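Local coordinates for protein Rho guanine nucleotide exchange factor 11 (Homo sapiens, PDB 5JHH) that probably activates Rho-family GTPases by promoting the exchange of bound GDP for GTP through its RhoGEF (DH) and PH domains, at residues Ser353-Asn356 with Thr357-Leu361; Arg140-Leu143 with Phe144-Ala148; Lys86-Glu89 with Glu90-Ile94. All coordinates share one frame; numbering follows the deposited sequence.

How the interactions relate
All three interactions are local, each within one continuous run of chain, and none touches another. Interactions 1 and 2 are partly buried and lie within single helices, 352-368 of the PH domain and 139-150 of the RhoGEF domain, on opposite sides of the chain's centre with centres about 44 Å apart. Interaction 3 shares the RhoGEF domain with interaction 2 but is a surface contact, where helix 70-89 passes into a loop. The chemistry follows the setting: interaction 1 sets an indole against strands and two waters against a threonine, interaction 2 rests on a methionine-phenylalanine pair, and interaction 3 combines weak backbone bonds, a bridging water and an arginine over a proline.

Interaction 1 (Ser353-Asn356 with Thr357-Leu361); sequences SDKN and TWMEL
W358 lies alongside D354, one turn further along helix 352-368, and its indole can be followed outward from the backbone. CB rests 3.3 Å from D354 O, the same carbonyl oxygen that accepts the backbone bond from W358 N at 2.8 Å. CG stays near this oxygen and W358 CD1 comes within 3.2 Å of D354 O, which sits at the ring edge near the indole plane. CD1 is also the atom nearest the D354 carboxylate, 3.4 Å from OD2, while NE1 lies slightly farther from that oxygen. The carboxylate and ring planes are 57° apart, so the acid meets the indole turned rather than flat. The rest of the ring leaves the turn and enters the PH fold: W358 packs on L260 and V274, touches F331, and makes an edge-to-face contact with H256. This is the C-terminal helix that packs against the strands of a PH domain. Next along the helix, M359 follows K355, the two side chains pointing the same way. M359 CG lies 3.7 Å from K355 CE, and the methyl CE reaches 3.4 Å from K355 NZ. That ammonium has its polar partner on a strand, S323 OG, and both side chains also lie on F331. On another side of the helix, the T357 hydroxyl, turned away from its own carbonyl (chi1 -63°), faces the preceding turn. Two waters meet it there. One donates to T357 OG1 at 2.8 Å and also to S353 OG, whose hydroxyl is hydrogen-bonded as well to the backbone of a chain of another protein. The second water accepts from T357 OG1 and donates to S353 O at 2.8 Å, an oxygen already gripped by T357 N.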
ATOM      1  N   SER A 353       4.881  19.048  -0.898  1.00 35.24           N
ATOM      2  CA  SER A 353       5.168  17.643  -0.497  1.00 41.02           C
ATOM      3  C   SER A 353       5.987  16.919  -1.539  1.00 36.30           C
ATOM      4  O   SER A 353       6.999  16.298  -1.231  1.00 37.12           O
ATOM      5  CB  SER A 353       3.891  16.833  -0.238  1.00 39.48           C
ATOM      6  OG  SER A 353       4.187  15.451  -0.062  1.00 34.80           O
ATOM      7  N   ASP A 354       5.562  17.056  -2.781  1.00 36.15           N
ATOM      8  CA  ASP A 354       6.261  16.452  -3.867  1.00 35.78           C
ATOM      9  C   ASP A 354       7.675  16.936  -3.994  1.00 37.65           C
ATOM     10  O   ASP A 354       8.580  16.192  -4.410  1.00 33.30           O
ATOM     11  CB  ASP A 354       5.550  16.730  -5.154  1.00 40.98           C
ATOM     12  CG  ASP A 354       5.266  15.464  -5.908  1.00 57.79           C
ATOM     13  OD1 ASP A 354       4.418  14.623  -5.402  1.00 51.21           O
ATOM     14  OD2 ASP A 354       5.968  15.299  -6.948  1.00 59.10           O
ATOM     15  N   LYS A 355       7.832  18.228  -3.741  1.00 38.92           N
ATOM     16  CA  LYS A 355       9.121  18.842  -3.801  1.00 37.27           C
ATOM     17  C   LYS A 355       9.998  18.301  -2.671  1.00 39.96           C
ATOM     18  O   LYS A 355      11.148  17.943  -2.925  1.00 31.75           O
ATOM     19  CB  LYS A 355       8.985  20.348  -3.766  1.00 40.55           C
ATOM     20  CG  LYS A 355      10.308  21.103  -3.851  1.00 41.31           C
ATOM     21  CD  LYS A 355      10.632  21.676  -2.492  1.00 40.94           C
ATOM     22  CE  LYS A 355      12.121  21.646  -2.237  1.00 44.42           C
ATOM     23  NZ  LYS A 355      12.349  22.014  -0.810  1.00 46.25           N
ATOM     24  N   ASN A 356       9.459  18.203  -1.449  1.00 36.69           N
ATOM     25  CA  ASN A 356      10.168  17.496  -0.409  1.00 37.87           C
ATOM     26  C   ASN A 356      10.598  16.084  -0.832  1.00 37.87           C
ATOM     27  O   ASN A 356      11.726  15.694  -0.604  1.00 33.91           O
ATOM     28  CB  ASN A 356       9.357  17.416   0.883  1.00 40.19           C
ATOM     29  CG  ASN A 356       8.974  18.785   1.432  1.00 41.46           C
ATOM     30  OD1 ASN A 356       8.040  18.890   2.229  1.00 43.50           O
ATOM     31  ND2 ASN A 356       9.685  19.832   1.026  1.00 39.03           N
ATOM     32  N   THR A 357       9.705  15.320  -1.434  1.00 35.48           N
ATOM     33  CA  THR A 357      10.055  13.967  -1.848  1.00 32.95           C
ATOM     34  C   THR A 357      11.163  13.976  -2.880  1.00 29.08           C
ATOM     35  O   THR A 357      12.148  13.288  -2.755  1.00 25.58           O
ATOM     36  CB  THR A 357       8.843  13.250  -2.461  1.00 30.27           C
ATOM     37  OG1 THR A 357       7.852  13.125  -1.442  1.00 30.74           O
ATOM     38  CG2 THR A 357       9.229  11.881  -2.969  1.00 27.07           C
ATOM     39  N   TRP A 358      10.943  14.704  -3.953  1.00 28.22           N
ATOM     40  CA  TRP A 358      11.939  14.840  -4.987  1.00 29.31           C
ATOM     41  C   TRP A 358      13.338  15.263  -4.451  1.00 31.74           C
ATOM     42  O   TRP A 358      14.364  14.726  -4.884  1.00 32.13           O
ATOM     43  CB  TRP A 358      11.457  15.858  -5.988  1.00 29.36           C
ATOM     44  CG  TRP A 358      10.715  15.285  -7.116  1.00 27.29           C
ATOM     45  CD1 TRP A 358       9.385  15.394  -7.359  1.00 27.50           C
ATOM     46  CD2 TRP A 358      11.267  14.554  -8.199  1.00 27.10           C
ATOM     47  NE1 TRP A 358       9.070  14.759  -8.544  1.00 26.10           N
ATOM     48  CE2 TRP A 358      10.206  14.212  -9.060  1.00 25.98           C
ATOM     49  CE3 TRP A 358      12.559  14.135  -8.519  1.00 29.48           C
ATOM     50  CZ2 TRP A 358      10.395  13.498 -10.213  1.00 30.85           C
ATOM     51  CZ3 TRP A 358      12.748  13.424  -9.653  1.00 28.67           C
ATOM     52  CH2 TRP A 358      11.674  13.093 -10.492  1.00 31.18           C
ATOM     53  N   MET A 359      13.375  16.206  -3.506  1.00 31.49           N
ATOM     54  CA  MET A 359      14.629  16.649  -2.942  1.00 36.28           C
ATOM     55  C   MET A 359      15.283  15.608  -2.043  1.00 38.83           C
ATOM     56  O   MET A 359      16.493  15.397  -2.107  1.00 37.64           O
ATOM     57  CB  MET A 359      14.445  17.929  -2.165  1.00 40.15           C
ATOM     58  CG  MET A 359      14.706  19.156  -3.018  1.00 50.45           C
ATOM     59  SD  MET A 359      15.811  20.369  -2.262  1.00 54.88           S
ATOM     60  CE  MET A 359      15.308  20.356  -0.550  1.00 59.11           C
ATOM     61  N   GLU A 360      14.495  14.989  -1.178  1.00 37.15           N
ATOM     62  CA  GLU A 360      15.022  13.980  -0.292  1.00 40.03           C
ATOM     63  C   GLU A 360      15.692  12.918  -1.156  1.00 35.99           C
ATOM     64  O   GLU A 360      16.818  12.535  -0.903  1.00 34.17           O
ATOM     65  CB  GLU A 360      13.889  13.380   0.513  1.00 46.94           C
ATOM     66  CG  GLU A 360      14.294  12.632   1.763  1.00 60.15           C
ATOM     67  CD  GLU A 360      13.067  12.194   2.572  1.00 79.09           C
ATOM     68  OE1 GLU A 360      12.927  12.651   3.730  1.00 83.97           O
ATOM     69  OE2 GLU A 360      12.217  11.424   2.046  1.00 80.83           O
ATOM     70  N   LEU A 361      15.033  12.507  -2.233  1.00 27.69           N
ATOM     71  CA  LEU A 361      15.558  11.421  -2.999  1.00 31.83           C
ATOM     72  C   LEU A 361      16.724  11.872  -3.845  1.00 32.50           C
ATOM     73  O   LEU A 361      17.680  11.139  -4.007  1.00 31.70           O
ATOM     74  CB  LEU A 361      14.475  10.757  -3.838  1.00 34.10           C
ATOM     75  CG  LEU A 361      13.355  10.079  -3.028  1.00 34.00           C
ATOM     76  CD1 LEU A 361      12.144   9.876  -3.921  1.00 35.17           C
ATOM     77  CD2 LEU A 361      13.836   8.748  -2.457  1.00 32.17           C
TER
HETATM   78  O   HOH W   1       5.158  13.754  -1.822  1.00 30.03           O
HETATM   79  O   HOH W   2       7.010  14.745   1.080  1.00 32.41           O

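Interaction 2 (Arg140-Leu143 with Phe144-Ala148); sequences RFQL and FMQEA
M145 lays its CG over one face of the F141 ring, 3.7 Å above the plane and shifted toward the rim on the CE2 side. The approach is a CH-pi contact, CG standing 25° off the ring normal. The sulfur comes in obliquely, with M145 SD 4.7 Å from the centroid of the F141 ring and nearest to CZ, which makes the pair a Met-aromatic contact. The methionine reaches this place because its CG is set beside its own backbone N (chi1 -72°) and the chain then bends at both later torsions. Beneath the two side chains, M145 N bonds to F141 O at 2.9 Å, one of the i to i+4 bonds of helix 139-150, a member of the all-helical RhoGEF domain. On the outer side of this helix, Q142 and Q146 run side by side with their amide planes only 16° apart, Q142 OE1 lying 3.4 Å from Q146 NE2; Q142 NE2 itself makes a weak bond to Q135 O. L143 and E147 also run together, CD2 of the leucine 3.4 Å from the glutamate OE2. Further out, helix 124-137 covers F141 through I131 and K134, and Q135 touches both F141 and M145. F144 packs on R51 and M52 of helix 18-54, while the R140 guanidinium is anchored by the carbonyl oxygens of E55 and N56.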
ATOM      1  N   ARG A 140     -14.559 -15.866 -24.644  1.00 26.41           N
ATOM      2  CA  ARG A 140     -14.534 -17.087 -23.826  1.00 29.56           C
ATOM      3  C   ARG A 140     -13.899 -16.806 -22.434  1.00 28.23           C
ATOM      4  O   ARG A 140     -14.249 -17.421 -21.443  1.00 28.43           O
ATOM      5  CB  ARG A 140     -13.774 -18.218 -24.498  1.00 27.60           C
ATOM      6  CG  ARG A 140     -13.554 -19.419 -23.606  1.00 26.95           C
ATOM      7  CD  ARG A 140     -12.710 -20.458 -24.338  1.00 30.35           C
ATOM      8  NE  ARG A 140     -12.687 -21.741 -23.620  1.00 30.73           N
ATOM      9  CZ  ARG A 140     -11.593 -22.396 -23.217  1.00 33.28           C
ATOM     10  NH1 ARG A 140     -10.366 -21.936 -23.457  1.00 33.74           N
ATOM     11  NH2 ARG A 140     -11.732 -23.540 -22.562  1.00 34.72           N
ATOM     12  N   PHE A 141     -12.948 -15.897 -22.383  1.00 25.84           N
ATOM     13  CA  PHE A 141     -12.238 -15.686 -21.179  1.00 28.53           C
ATOM     14  C   PHE A 141     -13.110 -14.861 -20.231  1.00 28.67           C
ATOM     15  O   PHE A 141     -13.216 -15.161 -19.027  1.00 26.17           O
ATOM     16  CB  PHE A 141     -10.928 -14.978 -21.447  1.00 28.32           C
ATOM     17  CG  PHE A 141     -10.068 -14.934 -20.252  1.00 34.81           C
ATOM     18  CD1 PHE A 141      -9.561 -16.109 -19.745  1.00 35.65           C
ATOM     19  CD2 PHE A 141      -9.870 -13.757 -19.551  1.00 34.28           C
ATOM     20  CE1 PHE A 141      -8.815 -16.109 -18.586  1.00 37.74           C
ATOM     21  CE2 PHE A 141      -9.132 -13.756 -18.389  1.00 33.65           C
ATOM     22  CZ  PHE A 141      -8.588 -14.930 -17.912  1.00 32.50           C
ATOM     23  N   GLN A 142     -13.779 -13.857 -20.788  1.00 29.99           N
ATOM     24  CA  GLN A 142     -14.684 -13.007 -19.988  1.00 32.03           C
ATOM     25  C   GLN A 142     -15.801 -13.811 -19.370  1.00 29.00           C
ATOM     26  O   GLN A 142     -16.114 -13.657 -18.196  1.00 27.94           O
ATOM     27  CB  GLN A 142     -15.264 -11.912 -20.853  1.00 37.75           C
ATOM     28  CG  GLN A 142     -16.384 -11.113 -20.205  1.00 44.88           C
ATOM     29  CD  GLN A 142     -17.217 -10.413 -21.248  1.00 55.07           C
ATOM     30  OE1 GLN A 142     -18.373 -10.766 -21.456  1.00 69.69           O
ATOM     31  NE2 GLN A 142     -16.612  -9.460 -21.964  1.00 54.24           N
ATOM     32  N   LEU A 143     -16.352 -14.716 -20.156  1.00 29.47           N
ATOM     33  CA  LEU A 143     -17.330 -15.695 -19.681  1.00 33.26           C
ATOM     34  C   LEU A 143     -16.831 -16.589 -18.565  1.00 30.24           C
ATOM     35  O   LEU A 143     -17.529 -16.849 -17.592  1.00 27.98           O
ATOM     36  CB  LEU A 143     -17.780 -16.602 -20.839  1.00 40.68           C
ATOM     37  CG  LEU A 143     -19.250 -16.461 -21.205  1.00 56.66           C
ATOM     38  CD1 LEU A 143     -19.477 -16.796 -22.685  1.00 60.81           C
ATOM     39  CD2 LEU A 143     -20.076 -17.356 -20.276  1.00 58.96           C
ATOM     40  N   PHE A 144     -15.642 -17.146 -18.737  1.00 28.00           N
ATOM     41  CA  PHE A 144     -15.121 -18.023 -17.729  1.00 25.68           C
ATOM     42  C   PHE A 144     -14.936 -17.249 -16.407  1.00 25.89           C
ATOM     43  O   PHE A 144     -15.225 -17.755 -15.313  1.00 25.24           O
ATOM     44  CB  PHE A 144     -13.796 -18.597 -18.200  1.00 27.79           C
ATOM     45  CG  PHE A 144     -13.039 -19.258 -17.120  1.00 29.13           C
ATOM     46  CD1 PHE A 144     -12.264 -18.520 -16.267  1.00 28.69           C
ATOM     47  CD2 PHE A 144     -13.148 -20.605 -16.917  1.00 32.52           C
ATOM     48  CE1 PHE A 144     -11.585 -19.118 -15.242  1.00 29.76           C
ATOM     49  CE2 PHE A 144     -12.455 -21.209 -15.891  1.00 33.45           C
ATOM     50  CZ  PHE A 144     -11.695 -20.459 -15.040  1.00 29.00           C
ATOM     51  N   MET A 145     -14.441 -16.032 -16.512  1.00 25.11           N
ATOM     52  CA  MET A 145     -14.172 -15.244 -15.321  1.00 29.47           C
ATOM     53  C   MET A 145     -15.494 -14.909 -14.610  1.00 31.93           C
ATOM     54  O   MET A 145     -15.555 -14.951 -13.377  1.00 26.28           O
ATOM     55  CB  MET A 145     -13.361 -13.979 -15.645  1.00 24.58           C
ATOM     56  CG  MET A 145     -11.914 -14.290 -16.003  1.00 24.84           C
ATOM     57  SD  MET A 145     -10.920 -14.922 -14.612  1.00 26.06           S
ATOM     58  CE  MET A 145     -10.902 -13.469 -13.587  1.00 27.94           C
ATOM     59  N   GLN A 146     -16.566 -14.678 -15.365  1.00 31.96           N
ATOM     60  CA  GLN A 146     -17.841 -14.383 -14.709  1.00 36.33           C
ATOM     61  C   GLN A 146     -18.334 -15.595 -13.968  1.00 34.13           C
ATOM     62  O   GLN A 146     -18.817 -15.491 -12.863  1.00 36.60           O
ATOM     63  CB  GLN A 146     -18.923 -13.993 -15.696  1.00 40.63           C
ATOM     64  CG  GLN A 146     -18.757 -12.628 -16.294  1.00 50.42           C
ATOM     65  CD  GLN A 146     -19.720 -12.412 -17.453  1.00 64.55           C
ATOM     66  OE1 GLN A 146     -20.699 -13.160 -17.616  1.00 69.40           O
ATOM     67  NE2 GLN A 146     -19.448 -11.394 -18.269  1.00 66.94           N
ATOM     68  N   GLU A 147     -18.247 -16.749 -14.613  1.00 34.03           N
ATOM     69  CA  GLU A 147     -18.713 -17.992 -14.010  1.00 34.06           C
ATOM     70  C   GLU A 147     -17.922 -18.299 -12.745  1.00 27.35           C
ATOM     71  O   GLU A 147     -18.468 -18.656 -11.720  1.00 27.54           O
ATOM     72  CB  GLU A 147     -18.548 -19.144 -15.016  1.00 43.54           C
ATOM     73  CG  GLU A 147     -19.818 -19.944 -15.322  1.00 59.10           C
ATOM     74  CD  GLU A 147     -19.996 -20.263 -16.826  1.00 76.24           C
ATOM     75  OE1 GLU A 147     -19.588 -21.373 -17.261  1.00 80.43           O
ATOM     76  OE2 GLU A 147     -20.552 -19.415 -17.586  1.00 78.24           O
ATOM     77  N   ALA A 148     -16.610 -18.165 -12.823  1.00 23.71           N
ATOM     78  CA  ALA A 148     -15.745 -18.498 -11.678  1.00 23.71           C
ATOM     79  C   ALA A 148     -16.063 -17.583 -10.502  1.00 25.24           C
ATOM     80  O   ALA A 148     -16.213 -18.036  -9.365  1.00 24.32           O
ATOM     81  CB  ALA A 148     -14.273 -18.354 -12.067  1.00 23.33           C
TER

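Interaction 3 (Lys86-Glu89 with Glu90-Ile94); sequences KLRE and EGPII
Where helix 70-89 runs out into the loop leading to helix 98-105, R88 bends over to lay its guanidinium against P92, and the amides of E90 and G91 make weak bonds to the carbonyls before them. E90 N reaches L87 O at 3.4 Å, and G91 N is shared between R88 O at 3.1 Å and E89 O at 2.9 Å. A water donates to both L87 O and G91 O, tying the helix end to the loop. G91 has a positive phi (107°) at which any side chain would collide with the preceding carbonyl oxygen and press on P92 CD, a conformation suited to glycine. R88 bends at its second and third torsions (chi2 35°, chi3 -91°), which brings P92 CA 3.6 Å above one face of the guanidinium, away from its middle. R88 NH1 is 3.5 Å from P92 N. With an alanine in place of R88 the guanidinium is gone, and this side of P92 would probably lose its cover, leaving the G91-P92 link freer to move. L87 crosses I94 obliquely, its CD2 3.8 Å from I94 CG2. R88 also touches V8 and L87 touches I97, while W4 NE1 bonds to P92 O. Beyond the turn, I94 packs on F31 of helix 18-54, and its carbonyl oxygen is held by R23 and Q24 of that same helix.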
ATOM      1  N   LYS A  86      -1.511 -28.703  16.139  1.00 48.79           N
ATOM      2  CA  LYS A  86      -0.747 -29.496  17.100  1.00 55.69           C
ATOM      3  C   LYS A  86      -0.699 -28.819  18.477  1.00 56.12           C
ATOM      4  O   LYS A  86      -0.988 -29.427  19.489  1.00 60.72           O
ATOM      5  CB  LYS A  86       0.682 -29.719  16.583  1.00 57.73           C
ATOM      6  CG  LYS A  86       1.021 -31.165  16.242  1.00 66.60           C
ATOM      7  CD  LYS A  86       2.124 -31.721  17.136  1.00 69.07           C
ATOM      8  CE  LYS A  86       3.481 -31.713  16.433  1.00 68.70           C
ATOM      9  NZ  LYS A  86       4.614 -31.744  17.406  1.00 66.50           N
ATOM     10  N   LEU A  87      -0.352 -27.541  18.490  1.00 53.30           N
ATOM     11  CA  LEU A  87      -0.177 -26.787  19.726  1.00 53.61           C
ATOM     12  C   LEU A  87      -1.499 -26.515  20.468  1.00 51.88           C
ATOM     13  O   LEU A  87      -1.534 -26.474  21.694  1.00 56.64           O
ATOM     14  CB  LEU A  87       0.515 -25.474  19.402  1.00 46.71           C
ATOM     15  CG  LEU A  87       0.860 -24.586  20.561  1.00 49.43           C
ATOM     16  CD1 LEU A  87       2.077 -25.135  21.285  1.00 51.57           C
ATOM     17  CD2 LEU A  87       1.160 -23.208  20.014  1.00 52.60           C
ATOM     18  N   ARG A  88      -2.573 -26.326  19.722  1.00 47.60           N
ATOM     19  CA  ARG A  88      -3.874 -26.120  20.298  1.00 56.99           C
ATOM     20  C   ARG A  88      -4.273 -27.457  20.959  1.00 61.95           C
ATOM     21  O   ARG A  88      -4.975 -27.482  21.963  1.00 64.86           O
ATOM     22  CB  ARG A  88      -4.834 -25.601  19.199  1.00 60.83           C
ATOM     23  CG  ARG A  88      -6.321 -25.404  19.508  1.00 73.74           C
ATOM     24  CD  ARG A  88      -6.666 -24.922  20.920  1.00 88.16           C
ATOM     25  NE  ARG A  88      -6.902 -26.027  21.868  1.00 97.37           N
ATOM     26  CZ  ARG A  88      -8.091 -26.524  22.233  1.00 94.84           C
ATOM     27  NH1 ARG A  88      -8.127 -27.529  23.108  1.00 98.64           N
ATOM     28  NH2 ARG A  88      -9.236 -26.029  21.760  1.00 89.99           N
ATOM     29  N   GLU A  89      -3.742 -28.569  20.474  1.00 66.19           N
ATOM     30  CA  GLU A  89      -4.094 -29.866  21.068  1.00 71.80           C
ATOM     31  C   GLU A  89      -3.804 -29.979  22.570  1.00 66.15           C
ATOM     32  O   GLU A  89      -4.593 -30.548  23.293  1.00 68.00           O
ATOM     33  CB  GLU A  89      -3.487 -31.039  20.279  1.00 71.76           C
ATOM     34  CG  GLU A  89      -4.366 -31.412  19.086  1.00 72.61           C
ATOM     35  CD  GLU A  89      -3.667 -32.248  18.033  1.00 77.94           C
ATOM     36  OE1 GLU A  89      -2.574 -32.817  18.302  1.00 75.89           O
ATOM     37  OE2 GLU A  89      -4.238 -32.320  16.922  1.00 75.31           O
ATOM     38  N   GLU A  90      -2.730 -29.384  23.054  1.00 65.91           N
ATOM     39  CA  GLU A  90      -2.442 -29.438  24.483  1.00 72.92           C
ATOM     40  C   GLU A  90      -3.202 -28.382  25.302  1.00 73.09           C
ATOM     41  O   GLU A  90      -2.650 -27.809  26.238  1.00 82.80           O
ATOM     42  CB  GLU A  90      -0.942 -29.299  24.715  1.00 73.51           C
ATOM     43  CG  GLU A  90      -0.100 -30.247  23.875  1.00 76.56           C
ATOM     44  CD  GLU A  90       1.062 -29.524  23.237  1.00 80.27           C
ATOM     45  OE1 GLU A  90       1.559 -28.566  23.863  1.00 75.65           O
ATOM     46  OE2 GLU A  90       1.450 -29.882  22.105  1.00 83.09           O
ATOM     47  N   GLY A  91      -4.465 -28.136  24.961  1.00 70.59           N
ATOM     48  CA  GLY A  91      -5.351 -27.365  25.819  1.00 65.64           C
ATOM     49  C   GLY A  91      -5.594 -25.987  25.262  1.00 66.81           C
ATOM     50  O   GLY A  91      -4.725 -25.440  24.578  1.00 63.00           O
ATOM     51  N   PRO A  92      -6.762 -25.403  25.581  1.00 62.99           N
ATOM     52  CA  PRO A  92      -7.255 -24.177  24.950  1.00 63.63           C
ATOM     53  C   PRO A  92      -6.545 -22.912  25.388  1.00 62.45           C
ATOM     54  O   PRO A  92      -6.768 -21.830  24.809  1.00 68.05           O
ATOM     55  CB  PRO A  92      -8.728 -24.124  25.387  1.00 66.21           C
ATOM     56  CG  PRO A  92      -8.783 -24.909  26.646  1.00 64.34           C
ATOM     57  CD  PRO A  92      -7.752 -25.986  26.504  1.00 62.24           C
ATOM     58  N   ILE A  93      -5.732 -23.022  26.427  1.00 59.51           N
ATOM     59  CA  ILE A  93      -4.931 -21.905  26.842  1.00 56.36           C
ATOM     60  C   ILE A  93      -3.563 -22.115  26.256  1.00 57.94           C
ATOM     61  O   ILE A  93      -2.818 -23.001  26.678  1.00 56.74           O
ATOM     62  CB  ILE A  93      -4.788 -21.831  28.351  1.00 59.60           C
ATOM     63  CG1 ILE A  93      -6.162 -21.801  29.002  1.00 64.35           C
ATOM     64  CG2 ILE A  93      -3.968 -20.597  28.734  1.00 59.39           C
ATOM     65  CD1 ILE A  93      -6.089 -21.743  30.520  1.00 68.31           C
ATOM     66  N   ILE A  94      -3.214 -21.302  25.276  1.00 54.12           N
ATOM     67  CA  ILE A  94      -1.970 -21.545  24.584  1.00 50.34           C
ATOM     68  C   ILE A  94      -0.856 -20.959  25.448  1.00 45.85           C
ATOM     69  O   ILE A  94      -0.982 -19.856  25.980  1.00 48.01           O
ATOM     70  CB  ILE A  94      -2.010 -20.990  23.131  1.00 48.70           C
ATOM     71  CG1 ILE A  94      -2.944 -21.844  22.239  1.00 49.94           C
ATOM     72  CG2 ILE A  94      -0.616 -20.985  22.535  1.00 44.03           C
ATOM     73  CD1 ILE A  94      -4.341 -21.292  22.073  1.00 58.33           C
TER
HETATM   74  O   HOH W   3      -1.627 -25.322  23.905  1.00 43.04           O